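Local coordinates for putative fimbrial subunit (Corynebacterium diphtheriae, PDB 4HSQ), which probably forms the shaft of a cell-surface pilus involved in adhesion, as the major pilin SpaD, represented here by domains D2 and D3 with calcium bound, at residues A[48-53]-A[107-112]; A[7-12]-A[22-27]; A[206-211]-A[245-250]; A[167-172]-A[181-186]. All coordinates share one frame; numbering follows the deposited sequence.

Interaction 1. Residues A[48-53]-A[107-112]; sequences DKRLDF and VKRKEV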
# COMPACT_ATOMS: atom_id res chain seq x y z
N ASP A 48 1.65 10.01 5.27
CA ASP A 48 0.25 9.84 5.67
C ASP A 48 0.25 9.08 7.00
O ASP A 48 1.07 8.16 7.21
CB ASP A 48 -0.53 9.08 4.57
CG ASP A 48 -2.00 8.90 4.89
OD1 ASP A 48 -2.83 9.58 4.26
OD2 ASP A 48 -2.32 8.10 5.79
N LYS A 49 -0.64 9.49 7.92
CA LYS A 49 -0.73 8.94 9.27
C LYS A 49 -1.02 7.42 9.30
O LYS A 49 -0.71 6.77 10.28
CB LYS A 49 -1.76 9.70 10.11
CG LYS A 49 -1.37 11.18 10.41
CD LYS A 49 -0.09 11.39 11.25
CE LYS A 49 -0.35 11.44 12.74
NZ LYS A 49 0.91 11.63 13.51
N ARG A 50 -1.54 6.85 8.20
CA ARG A 50 -1.80 5.42 8.10
C ARG A 50 -0.52 4.64 7.78
O ARG A 50 -0.53 3.42 7.75
CB ARG A 50 -2.89 5.16 7.04
CG ARG A 50 -4.25 5.73 7.48
CD ARG A 50 -5.23 5.74 6.31
NE ARG A 50 -4.84 6.75 5.32
CZ ARG A 50 -5.53 7.02 4.22
NH1 ARG A 50 -6.63 6.35 3.94
NH2 ARG A 50 -5.09 7.94 3.36
N LEU A 51 0.59 5.34 7.52
CA LEU A 51 1.84 4.62 7.22
C LEU A 51 2.70 4.51 8.42
O LEU A 51 2.76 5.44 9.21
CB LEU A 51 2.63 5.34 6.13
CG LEU A 51 1.97 5.47 4.75
CD1 LEU A 51 2.85 6.31 3.83
CD2 LEU A 51 1.65 4.07 4.16
N ASP A 52 3.41 3.36 8.53
CA ASP A 52 4.46 3.12 9.51
C ASP A 52 5.74 3.07 8.74
O ASP A 52 5.94 2.12 7.95
CB ASP A 52 4.28 1.78 10.25
CG ASP A 52 3.21 1.78 11.32
OD1 ASP A 52 2.99 2.84 11.95
OD2 ASP A 52 2.66 0.69 11.59
N PHE A 53 6.61 4.06 8.94
CA PHE A 53 7.92 4.06 8.30
C PHE A 53 8.71 2.83 8.80
O PHE A 53 8.68 2.55 10.00
CB PHE A 53 8.67 5.37 8.66
CG PHE A 53 10.12 5.36 8.29
CD1 PHE A 53 10.53 5.50 6.97
CD2 PHE A 53 11.10 5.21 9.27
CE1 PHE A 53 11.89 5.47 6.63
CE2 PHE A 53 12.46 5.21 8.94
CZ PHE A 53 12.84 5.34 7.61
N VAL A 107 7.85 1.49 3.72
CA VAL A 107 6.71 1.74 4.61
C VAL A 107 5.78 0.54 4.62
O VAL A 107 5.86 -0.33 3.73
CB VAL A 107 5.91 3.03 4.15
CG1 VAL A 107 6.75 4.31 4.30
CG2 VAL A 107 5.35 2.89 2.73
N LYS A 108 4.83 0.55 5.56
CA LYS A 108 3.71 -0.39 5.62
C LYS A 108 2.48 0.42 5.86
O LYS A 108 2.48 1.27 6.75
CB LYS A 108 3.84 -1.47 6.72
CG LYS A 108 4.96 -2.48 6.45
CD LYS A 108 5.11 -3.49 7.60
CE LYS A 108 6.29 -4.41 7.32
NZ LYS A 108 6.52 -5.40 8.42
N ARG A 109 1.41 0.13 5.13
CA ARG A 109 0.13 0.81 5.37
C ARG A 109 -0.60 0.01 6.45
O ARG A 109 -0.85 -1.17 6.25
CB ARG A 109 -0.68 0.93 4.08
CG ARG A 109 -1.97 1.71 4.29
CD ARG A 109 -2.69 1.79 2.97
NE ARG A 109 -3.98 2.45 3.07
CZ ARG A 109 -4.59 2.99 2.03
NH1 ARG A 109 -4.03 2.95 0.83
NH2 ARG A 109 -5.77 3.59 2.18
N LYS A 110 -0.92 0.65 7.59
CA LYS A 110 -1.50 -0.05 8.74
C LYS A 110 -2.94 -0.42 8.56
O LYS A 110 -3.44 -1.33 9.23
CB LYS A 110 -1.44 0.83 10.02
CG LYS A 110 -0.10 1.33 10.45
CD LYS A 110 -0.27 2.18 11.71
CE LYS A 110 -0.25 3.66 11.40
NZ LYS A 110 -0.38 4.47 12.64
N GLU A 111 -3.66 0.38 7.76
CA GLU A 111 -5.09 0.19 7.55
C GLU A 111 -5.56 0.95 6.36
O GLU A 111 -4.87 1.86 5.89
CB GLU A 111 -5.85 0.74 8.80
CG GLU A 111 -5.65 2.23 9.04
CD GLU A 111 -6.48 2.82 10.16
OE1 GLU A 111 -7.57 2.29 10.46
OE2 GLU A 111 -6.04 3.86 10.70
N VAL A 112 -6.76 0.62 5.88
CA VAL A 112 -7.37 1.37 4.80
C VAL A 112 -7.71 2.78 5.31
O VAL A 112 -7.39 3.77 4.66
CB VAL A 112 -8.62 0.60 4.28
CG1 VAL A 112 -9.49 1.48 3.37
CG2 VAL A 112 -8.20 -0.68 3.56
O HOH W 1 2.10 5.89 11.77
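Strands 51-53 and 107-109 run antiparallel, their axes 4.6 Å apart at 159°, as neighbours in a five-stranded sheet of the N2-type adhesin domain D2. Asp52 and Lys108 form the hydrogen-bonded pair: Asp52 N meets Lys108 O at 2.9 Å and 171°, and Lys108 N returns a bond to Asp52 O. Beyond the strands, Lys110 N bonds Arg50 O at 2.8 Å. A type I turn from Asp48 to Leu51 leads into the first strand, and Asp48 OD2 closes an Asx turn on Arg50 N. Arg50 grips the same carboxylate side-on through NE and NH2, which fixes the guanidinium. Its chain lies alongside Arg109, the guanidinium planes 64° apart and Arg50 NH1 3.4 Å from Arg109 NH2. The one shared acceptor, Val112 O, and the Asp48 carboxylate on Arg50 probably offset these like charges. On the Leu51 face, Leu51 CD2 packs against Val107 CG2. Across the other face, Lys110 folds its CG and CD against the Asp52 carboxylate, and water 1 accepts from Lys110 NZ within hydrogen-bonding reach of Leu51 O and Asp52 OD1. Val112 O takes Arg50 NH1 at 2.8 Å nearly along its C=O axis and Arg109 NH2 at 3.0 Å on a lone pair.

Interaction 2. Residues A[7-12]-A[22-27]; sequences EKTVKD and TYTIKA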
# COMPACT_ATOMS: atom_id res chain seq x y z
N GLU A 7 11.22 14.18 -8.53
CA GLU A 7 10.21 13.18 -8.79
C GLU A 7 10.07 12.19 -7.66
O GLU A 7 11.08 11.80 -7.05
CB GLU A 7 10.59 12.41 -10.07
CG GLU A 7 9.52 11.43 -10.57
CD GLU A 7 9.75 10.76 -11.91
OE1 GLU A 7 10.84 10.92 -12.50
OE2 GLU A 7 8.82 10.07 -12.38
N LYS A 8 8.84 11.78 -7.41
CA LYS A 8 8.51 10.72 -6.46
C LYS A 8 7.85 9.57 -7.24
O LYS A 8 6.99 9.81 -8.10
CB LYS A 8 7.59 11.23 -5.34
CG LYS A 8 7.30 10.16 -4.26
CD LYS A 8 6.63 10.76 -3.01
CE LYS A 8 6.29 9.62 -2.10
NZ LYS A 8 5.93 10.04 -0.71
N THR A 9 8.20 8.33 -6.87
CA THR A 9 7.60 7.13 -7.44
C THR A 9 7.22 6.22 -6.28
O THR A 9 7.75 6.35 -5.18
CB THR A 9 8.53 6.42 -8.45
OG1 THR A 9 9.77 6.16 -7.81
CG2 THR A 9 8.77 7.24 -9.74
N VAL A 10 6.31 5.29 -6.54
CA VAL A 10 5.87 4.32 -5.54
C VAL A 10 5.87 2.96 -6.19
O VAL A 10 5.44 2.81 -7.34
CB VAL A 10 4.49 4.66 -4.91
CG1 VAL A 10 3.37 4.73 -5.97
CG2 VAL A 10 4.12 3.65 -3.81
N LYS A 11 6.41 1.99 -5.47
CA LYS A 11 6.38 0.60 -5.90
C LYS A 11 5.54 -0.13 -4.87
O LYS A 11 6.02 -0.38 -3.77
CB LYS A 11 7.79 0.00 -6.02
CG LYS A 11 7.73 -1.34 -6.71
CD LYS A 11 7.62 -1.12 -8.24
CE LYS A 11 7.40 -2.40 -9.02
NZ LYS A 11 6.16 -3.14 -8.59
N ASP A 12 4.28 -0.41 -5.20
CA ASP A 12 3.33 -1.01 -4.27
C ASP A 12 2.52 -2.17 -4.87
O ASP A 12 1.67 -2.71 -4.15
CB ASP A 12 2.34 0.08 -3.79
CG ASP A 12 1.54 0.78 -4.90
OD1 ASP A 12 1.20 0.13 -5.90
OD2 ASP A 12 1.23 1.97 -4.75
N THR A 22 7.63 0.45 -1.17
CA THR A 22 8.61 1.51 -1.18
C THR A 22 8.20 2.73 -1.95
O THR A 22 7.35 2.67 -2.84
CB THR A 22 9.98 1.01 -1.76
OG1 THR A 22 9.82 0.55 -3.10
CG2 THR A 22 10.65 -0.08 -0.90
N TYR A 23 8.79 3.86 -1.53
CA TYR A 23 8.77 5.13 -2.23
C TYR A 23 10.16 5.43 -2.69
O TYR A 23 11.11 5.14 -1.96
CB TYR A 23 8.27 6.28 -1.35
CG TYR A 23 6.81 6.17 -1.02
CD1 TYR A 23 5.83 6.34 -2.00
CD2 TYR A 23 6.39 5.99 0.29
CE1 TYR A 23 4.47 6.29 -1.69
CE2 TYR A 23 5.03 5.91 0.62
CZ TYR A 23 4.08 6.08 -0.37
OH TYR A 23 2.75 6.00 -0.05
N THR A 24 10.28 6.11 -3.83
CA THR A 24 11.58 6.58 -4.28
C THR A 24 11.47 8.07 -4.60
O THR A 24 10.50 8.49 -5.25
CB THR A 24 12.14 5.75 -5.47
OG1 THR A 24 12.43 4.42 -4.99
CG2 THR A 24 13.45 6.36 -6.04
N ILE A 25 12.44 8.85 -4.13
CA ILE A 25 12.50 10.30 -4.38
C ILE A 25 13.78 10.56 -5.14
O ILE A 25 14.87 10.21 -4.68
CB ILE A 25 12.40 11.15 -3.08
CG1 ILE A 25 11.09 10.80 -2.29
CG2 ILE A 25 12.46 12.67 -3.41
CD1 ILE A 25 11.25 11.04 -0.79
N LYS A 26 13.63 11.18 -6.32
CA LYS A 26 14.76 11.51 -7.19
C LYS A 26 14.79 13.01 -7.43
O LYS A 26 13.74 13.64 -7.63
CB LYS A 26 14.70 10.74 -8.53
CG LYS A 26 14.92 9.23 -8.34
CD LYS A 26 15.30 8.51 -9.63
CE LYS A 26 15.26 7.00 -9.48
NZ LYS A 26 16.37 6.46 -8.63
N ALA A 27 15.98 13.57 -7.37
CA ALA A 27 16.16 15.01 -7.54
C ALA A 27 17.58 15.31 -7.96
O ALA A 27 18.50 14.62 -7.54
CB ALA A 27 15.85 15.72 -6.23
O HOH W 2 11.42 8.74 -8.15
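Residues 7-11 and 22-27, the latter within strand 20-28, form an antiparallel beta hairpin at one edge of the five-stranded D2 sheet, their axes 4.6 Å apart at 161°, and the pairs Glu7-Lys26, Thr9-Thr24 and Lys11-Thr22 each exchange two backbone hydrogen bonds. The bonds are shortest at the Glu7 end, where Glu7 N to Lys26 O and Lys26 N to Glu7 O both measure 2.7 Å, and longest at Thr22 N to Lys11 O, 3.2 Å. On the buried face, Lys8 leaves the backbone with CG anti to N (chi1 -176°) and stays extended to its tip, which carries NZ across to Tyr23. Lys8 NZ stands 3.9 Å from the ring centroid, 12° off the normal, while Lys8 CE presses on Tyr23 CD1 at 3.3 Å. This nitrogen is covalently joined to Asn120 CG, the Lys-Asn isopeptide bond, and also bonds Asp45 OD2. As an amide it should be neutral, so although its placement is that of a cation-pi pair, the contact is better read as an amide lying over the ring with its N-H directed to Asp45. Alongside the ring, Val10 CG2, anti to its own N, touches Tyr23 CE1 at 3.4 Å. The phenol hydroxyl pairs with that of Tyr21. On the other face, Thr9 and Thr24 point the same way, and water 2 links Thr9 OG1 to Thr24 O, 3.1 Å from each.

Interaction 3. Residues A[206-211]-A[245-250]; sequences HVTDFE and EFTRAK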
# COMPACT_ATOMS: atom_id res chain seq x y z
N HIS A 206 -4.87 -4.32 -1.74
CA HIS A 206 -4.47 -3.39 -2.80
C HIS A 206 -5.50 -3.49 -3.93
O HIS A 206 -5.88 -4.60 -4.33
CB HIS A 206 -3.09 -3.80 -3.32
CG HIS A 206 -2.38 -2.75 -4.11
ND1 HIS A 206 -2.90 -2.26 -5.31
CD2 HIS A 206 -1.17 -2.19 -3.90
CE1 HIS A 206 -1.98 -1.42 -5.78
NE2 HIS A 206 -0.92 -1.36 -4.98
N VAL A 207 -5.96 -2.35 -4.42
CA VAL A 207 -6.90 -2.35 -5.56
C VAL A 207 -6.20 -2.94 -6.79
O VAL A 207 -4.97 -2.82 -6.94
CB VAL A 207 -7.50 -0.97 -5.89
CG1 VAL A 207 -8.13 -0.33 -4.64
CG2 VAL A 207 -6.45 -0.03 -6.55
N THR A 208 -6.99 -3.55 -7.68
CA THR A 208 -6.40 -4.19 -8.87
C THR A 208 -6.21 -3.26 -10.07
O THR A 208 -5.45 -3.61 -10.97
CB THR A 208 -7.30 -5.35 -9.31
OG1 THR A 208 -8.61 -4.84 -9.64
CG2 THR A 208 -7.44 -6.42 -8.23
N ASP A 209 -6.89 -2.11 -10.13
CA ASP A 209 -6.89 -1.26 -11.34
C ASP A 209 -5.90 -0.10 -11.32
O ASP A 209 -5.86 0.70 -12.24
CB ASP A 209 -8.33 -0.72 -11.57
CG ASP A 209 -8.84 0.15 -10.43
OD1 ASP A 209 -8.72 -0.28 -9.26
OD2 ASP A 209 -9.29 1.28 -10.71
N PHE A 210 -5.12 0.03 -10.24
CA PHE A 210 -4.18 1.14 -10.10
C PHE A 210 -3.06 0.65 -9.23
O PHE A 210 -3.32 0.15 -8.13
CB PHE A 210 -4.89 2.34 -9.51
CG PHE A 210 -4.16 3.64 -9.64
CD1 PHE A 210 -3.19 4.01 -8.71
CD2 PHE A 210 -4.48 4.54 -10.66
CE1 PHE A 210 -2.53 5.23 -8.82
CE2 PHE A 210 -3.84 5.77 -10.76
CZ PHE A 210 -2.87 6.11 -9.83
N GLU A 211 -1.83 0.76 -9.72
CA GLU A 211 -0.68 0.28 -8.96
C GLU A 211 0.58 0.97 -9.41
O GLU A 211 0.69 1.44 -10.56
CB GLU A 211 -0.53 -1.26 -9.05
CG GLU A 211 -0.03 -1.78 -10.38
CD GLU A 211 -0.39 -3.22 -10.67
OE1 GLU A 211 -0.90 -3.91 -9.75
OE2 GLU A 211 -0.15 -3.66 -11.81
N GLU A 245 -13.96 -8.48 -8.16
CA GLU A 245 -13.45 -7.39 -9.01
C GLU A 245 -13.15 -6.23 -8.06
O GLU A 245 -14.03 -5.43 -7.74
CB GLU A 245 -14.46 -6.96 -10.11
CG GLU A 245 -14.96 -8.09 -10.99
CD GLU A 245 -15.41 -7.70 -12.40
OE1 GLU A 245 -15.74 -8.62 -13.18
OE2 GLU A 245 -15.43 -6.49 -12.72
N PHE A 246 -11.93 -6.21 -7.52
CA PHE A 246 -11.55 -5.28 -6.47
C PHE A 246 -10.91 -3.99 -7.01
O PHE A 246 -9.77 -3.65 -6.73
CB PHE A 246 -10.64 -6.02 -5.49
CG PHE A 246 -10.65 -5.45 -4.10
CD1 PHE A 246 -11.78 -5.58 -3.29
CD2 PHE A 246 -9.54 -4.79 -3.59
CE1 PHE A 246 -11.78 -5.05 -1.98
CE2 PHE A 246 -9.55 -4.26 -2.31
CZ PHE A 246 -10.65 -4.42 -1.50
N THR A 247 -11.72 -3.22 -7.73
CA THR A 247 -11.31 -1.95 -8.34
C THR A 247 -11.80 -0.76 -7.52
O THR A 247 -12.77 -0.88 -6.77
CB THR A 247 -11.84 -1.85 -9.77
OG1 THR A 247 -13.26 -1.72 -9.72
CG2 THR A 247 -11.41 -3.05 -10.64
N ARG A 248 -11.13 0.38 -7.66
CA ARG A 248 -11.55 1.62 -7.01
C ARG A 248 -13.05 1.91 -7.22
O ARG A 248 -13.76 2.24 -6.26
CB ARG A 248 -10.73 2.80 -7.57
CG ARG A 248 -9.27 2.82 -7.11
CD ARG A 248 -8.49 3.92 -7.80
NE ARG A 248 -8.43 3.75 -9.25
CZ ARG A 248 -8.06 4.71 -10.10
NH1 ARG A 248 -7.69 5.90 -9.64
NH2 ARG A 248 -8.07 4.49 -11.40
N ALA A 249 -13.53 1.81 -8.48
CA ALA A 249 -14.92 2.10 -8.84
C ALA A 249 -15.89 1.12 -8.16
O ALA A 249 -16.92 1.57 -7.61
CB ALA A 249 -15.11 2.07 -10.34
N LYS A 250 -15.55 -0.19 -8.14
CA LYS A 250 -16.42 -1.18 -7.48
C LYS A 250 -16.48 -0.98 -5.96
O LYS A 250 -17.54 -1.06 -5.36
CB LYS A 250 -15.99 -2.63 -7.79
CG LYS A 250 -16.33 -3.07 -9.22
CD LYS A 250 -17.79 -3.54 -9.38
CE LYS A 250 -18.12 -3.95 -10.79
NZ LYS A 250 -17.44 -5.22 -11.18
O HOH W 3 -10.18 -6.92 -10.25
O HOH W 4 -11.83 1.70 -10.95
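Asp209 carries the contact, spending both carboxylate oxygens on Arg248. Asp209 OD1 accepts the backbone N of Arg248 at 3.0 Å, and Asp209 OD2 forms a salt bridge with Arg248 NE, also at 3.0 Å. Both nitrogens approach from above the carboxylate plane, which lies 42° from the guanidinium, although OD2 itself is in the guanidinium plane. Asp209 CG occupies the crowded position between N and the carbonyl carbon (chi1 62°), and this turns the carboxylate onto the start of helix 248-252. Phe210 then lays CD2 over one face of the Arg248 guanidinium, 3.6 Å from CZ, with the two planes 40° apart. Beside this polar centre, Thr208 N bonds Phe246 O at 2.9 Å, the donor standing above the carbonyl plane, and Val207 CG2 rests on Arg248 CG.

In the next shell, Thr247 is the N-cap residue: its OG1 accepts Lys250 N at 3.2 Å, while its CG2 packs against Thr208 OG1. Water 4 joins Asp209 OD2 to Ala249 N, so the carboxylate reaches two of the first amides of the helix, one directly and one through water. Phe246 centres an inverse gamma turn leading into the cap. Arg248 NH2 has a further salt bridge to Glu215, and Tyr145 meets both the arginine, by a cation-pi contact, and Phe210, edge-to-face. Placed at a helix N-terminus and paired with an arginine, Asp209 is probably held ionised, and its charge would favour the start of the helix whose Ile251 binds calcium in the prealbumin-like domain D3.

Interaction 4. Residues A[167-172]-A[181-186]; sequences EFELYQ and KGPLTV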
# COMPACT_ATOMS: atom_id res chain seq x y z
N GLU A 167 -15.41 -20.59 7.00
CA GLU A 167 -13.99 -20.26 6.92
C GLU A 167 -13.55 -20.06 5.49
O GLU A 167 -13.93 -20.81 4.59
CB GLU A 167 -13.13 -21.32 7.61
CG GLU A 167 -13.30 -21.31 9.12
CD GLU A 167 -12.63 -22.44 9.89
OE1 GLU A 167 -11.88 -23.24 9.28
OE2 GLU A 167 -12.85 -22.51 11.12
N PHE A 168 -12.72 -19.02 5.29
CA PHE A 168 -12.25 -18.63 3.98
C PHE A 168 -10.76 -18.36 3.93
O PHE A 168 -10.19 -17.80 4.86
CB PHE A 168 -12.97 -17.34 3.53
CG PHE A 168 -14.43 -17.52 3.15
CD1 PHE A 168 -14.80 -17.66 1.82
CD2 PHE A 168 -15.42 -17.50 4.12
CE1 PHE A 168 -16.16 -17.78 1.47
CE2 PHE A 168 -16.77 -17.64 3.78
CZ PHE A 168 -17.13 -17.77 2.45
N GLU A 169 -10.18 -18.63 2.75
CA GLU A 169 -8.83 -18.22 2.39
C GLU A 169 -8.94 -17.19 1.26
O GLU A 169 -9.96 -17.14 0.57
CB GLU A 169 -8.00 -19.42 1.91
CG GLU A 169 -7.63 -20.36 3.04
CD GLU A 169 -6.89 -21.56 2.51
OE1 GLU A 169 -7.15 -21.97 1.35
OE2 GLU A 169 -6.05 -22.11 3.26
N LEU A 170 -7.85 -16.45 1.01
CA LEU A 170 -7.80 -15.45 -0.04
C LEU A 170 -6.67 -15.75 -0.99
O LEU A 170 -5.54 -16.07 -0.55
CB LEU A 170 -7.56 -14.08 0.61
CG LEU A 170 -7.52 -12.89 -0.36
CD1 LEU A 170 -8.93 -12.56 -0.86
CD2 LEU A 170 -6.91 -11.70 0.32
N TYR A 171 -6.94 -15.57 -2.27
CA TYR A 171 -5.95 -15.80 -3.31
C TYR A 171 -5.95 -14.70 -4.32
O TYR A 171 -6.98 -14.05 -4.51
CB TYR A 171 -6.32 -17.11 -4.08
CG TYR A 171 -6.13 -18.38 -3.29
CD1 TYR A 171 -5.02 -19.19 -3.49
CD2 TYR A 171 -7.12 -18.83 -2.41
CE1 TYR A 171 -4.85 -20.38 -2.78
CE2 TYR A 171 -6.94 -20.00 -1.66
CZ TYR A 171 -5.81 -20.77 -1.86
OH TYR A 171 -5.65 -21.96 -1.17
N GLN A 172 -4.84 -14.53 -5.02
CA GLN A 172 -4.79 -13.75 -6.25
C GLN A 172 -5.31 -14.72 -7.30
O GLN A 172 -5.07 -15.92 -7.16
CB GLN A 172 -3.36 -13.29 -6.58
CG GLN A 172 -2.77 -12.27 -5.61
CD GLN A 172 -1.30 -12.01 -5.81
OE1 GLN A 172 -0.66 -12.47 -6.76
NE2 GLN A 172 -0.73 -11.25 -4.91
N LYS A 181 -1.57 -16.91 -6.74
CA LYS A 181 -0.82 -16.90 -5.47
C LYS A 181 -1.73 -16.93 -4.24
O LYS A 181 -2.70 -16.17 -4.17
CB LYS A 181 0.06 -15.66 -5.43
CG LYS A 181 1.09 -15.66 -4.31
CD LYS A 181 1.91 -14.36 -4.30
CE LYS A 181 3.01 -14.35 -5.34
NZ LYS A 181 3.88 -13.14 -5.23
N GLY A 182 -1.39 -17.79 -3.29
CA GLY A 182 -2.14 -17.91 -2.04
C GLY A 182 -2.02 -19.28 -1.38
O GLY A 182 -1.39 -20.18 -1.94
N PRO A 183 -2.64 -19.48 -0.20
CA PRO A 183 -3.46 -18.52 0.56
C PRO A 183 -2.62 -17.34 1.04
O PRO A 183 -1.53 -17.51 1.58
CB PRO A 183 -4.04 -19.37 1.70
CG PRO A 183 -3.05 -20.49 1.87
CD PRO A 183 -2.56 -20.79 0.49
N LEU A 184 -3.12 -16.13 0.77
CA LEU A 184 -2.44 -14.89 1.12
C LEU A 184 -2.53 -14.56 2.60
O LEU A 184 -3.57 -14.76 3.22
CB LEU A 184 -3.07 -13.73 0.32
CG LEU A 184 -2.94 -13.76 -1.21
CD1 LEU A 184 -3.64 -12.57 -1.83
CD2 LEU A 184 -1.48 -13.77 -1.63
N THR A 185 -1.44 -14.03 3.14
CA THR A 185 -1.41 -13.53 4.50
C THR A 185 -1.61 -12.02 4.41
O THR A 185 -0.87 -11.31 3.71
CB THR A 185 -0.12 -13.91 5.23
OG1 THR A 185 -0.05 -15.33 5.33
CG2 THR A 185 -0.03 -13.27 6.63
N VAL A 186 -2.63 -11.54 5.12
CA VAL A 186 -2.96 -10.12 5.18
C VAL A 186 -3.01 -9.76 6.65
O VAL A 186 -3.88 -10.25 7.38
CB VAL A 186 -4.26 -9.73 4.41
CG1 VAL A 186 -4.47 -8.21 4.45
CG2 VAL A 186 -4.24 -10.23 2.97
O HOH W 5 -5.63 -16.70 2.80
O HOH W 6 -1.01 -14.87 -8.69
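Leu170 CD2 is the apolar centre, meeting Leu184 CD1 and Val186 CG2, each at 4.0 Å. The leucine side chain crosses those of Leu184 and Val186 obliquely. Leu184 CD1 also reaches Gln172 CG, so its branch spans two positions of strand 167-173. On the other side of that strand, Pro183 lies against both Tyr171 and Glu169. Its CA lies over one face of the Tyr171 ring, 4.2 Å from the centroid and 16° off the normal, a CH-pi contact, while its CB lies along the carbon chain of Glu169. The Gly182-Pro183 peptide is cis, and Tyr171 CE1 comes within 3.3 Å of Gly182 C. Gly182 adopts phi 155°, and a CB there would run into Tyr171 CD1, so the tight approach of the ring depends on the missing side chain. Tyr171 OH donates to Glu169 OE1 from above the carboxylate plane, which ties together the two side chains that the proline rests on.

At the polar edge, two backbone bonds join the segments: Leu184 N to Leu170 O at 2.8 Å and 177°, and Gln172 N to Lys181 O, also at 2.8 Å. Water 5 accepts from Leu170 N and lies 2.9 Å from Leu184 O, and water 6 links Gln172 OE1 with Lys181 N. Residues 181-182 pair with the strand near its end, and after Leu184 the chain swings away, Val186 keeping contact through its side chain. In the prealbumin-like domain D3, strand 167-173 sits between strands 192-193 and 222-229 of an antiparallel sheet, and the Leu170-Val186 cluster packs on Trp192 and on Leu205 of strand 199-206.

In the fold
Interactions 1 and 2 belong to one sheet of D2, where strands 20-28 and 100-109 are neighbours; they touch through Tyr23, with Val107 CG2 3.7 Å from Tyr23 CE2. Interactions 3 and 4 lie in D3, their centres about 17 Å apart and without direct touch. One place where the two domains meet is between interactions 2 and 3, where Asp12 OD1 lies 2.8 Å from His206 NE2, a probable hydrogen bond. Calcium lies closest to interaction 3, about 8 Å from the Phe246 side chain, and about 10 Å from that of Val112 in interaction 1. Interactions 2 and 4, about 28 Å between centres, lie on opposite sides of the chain's centre.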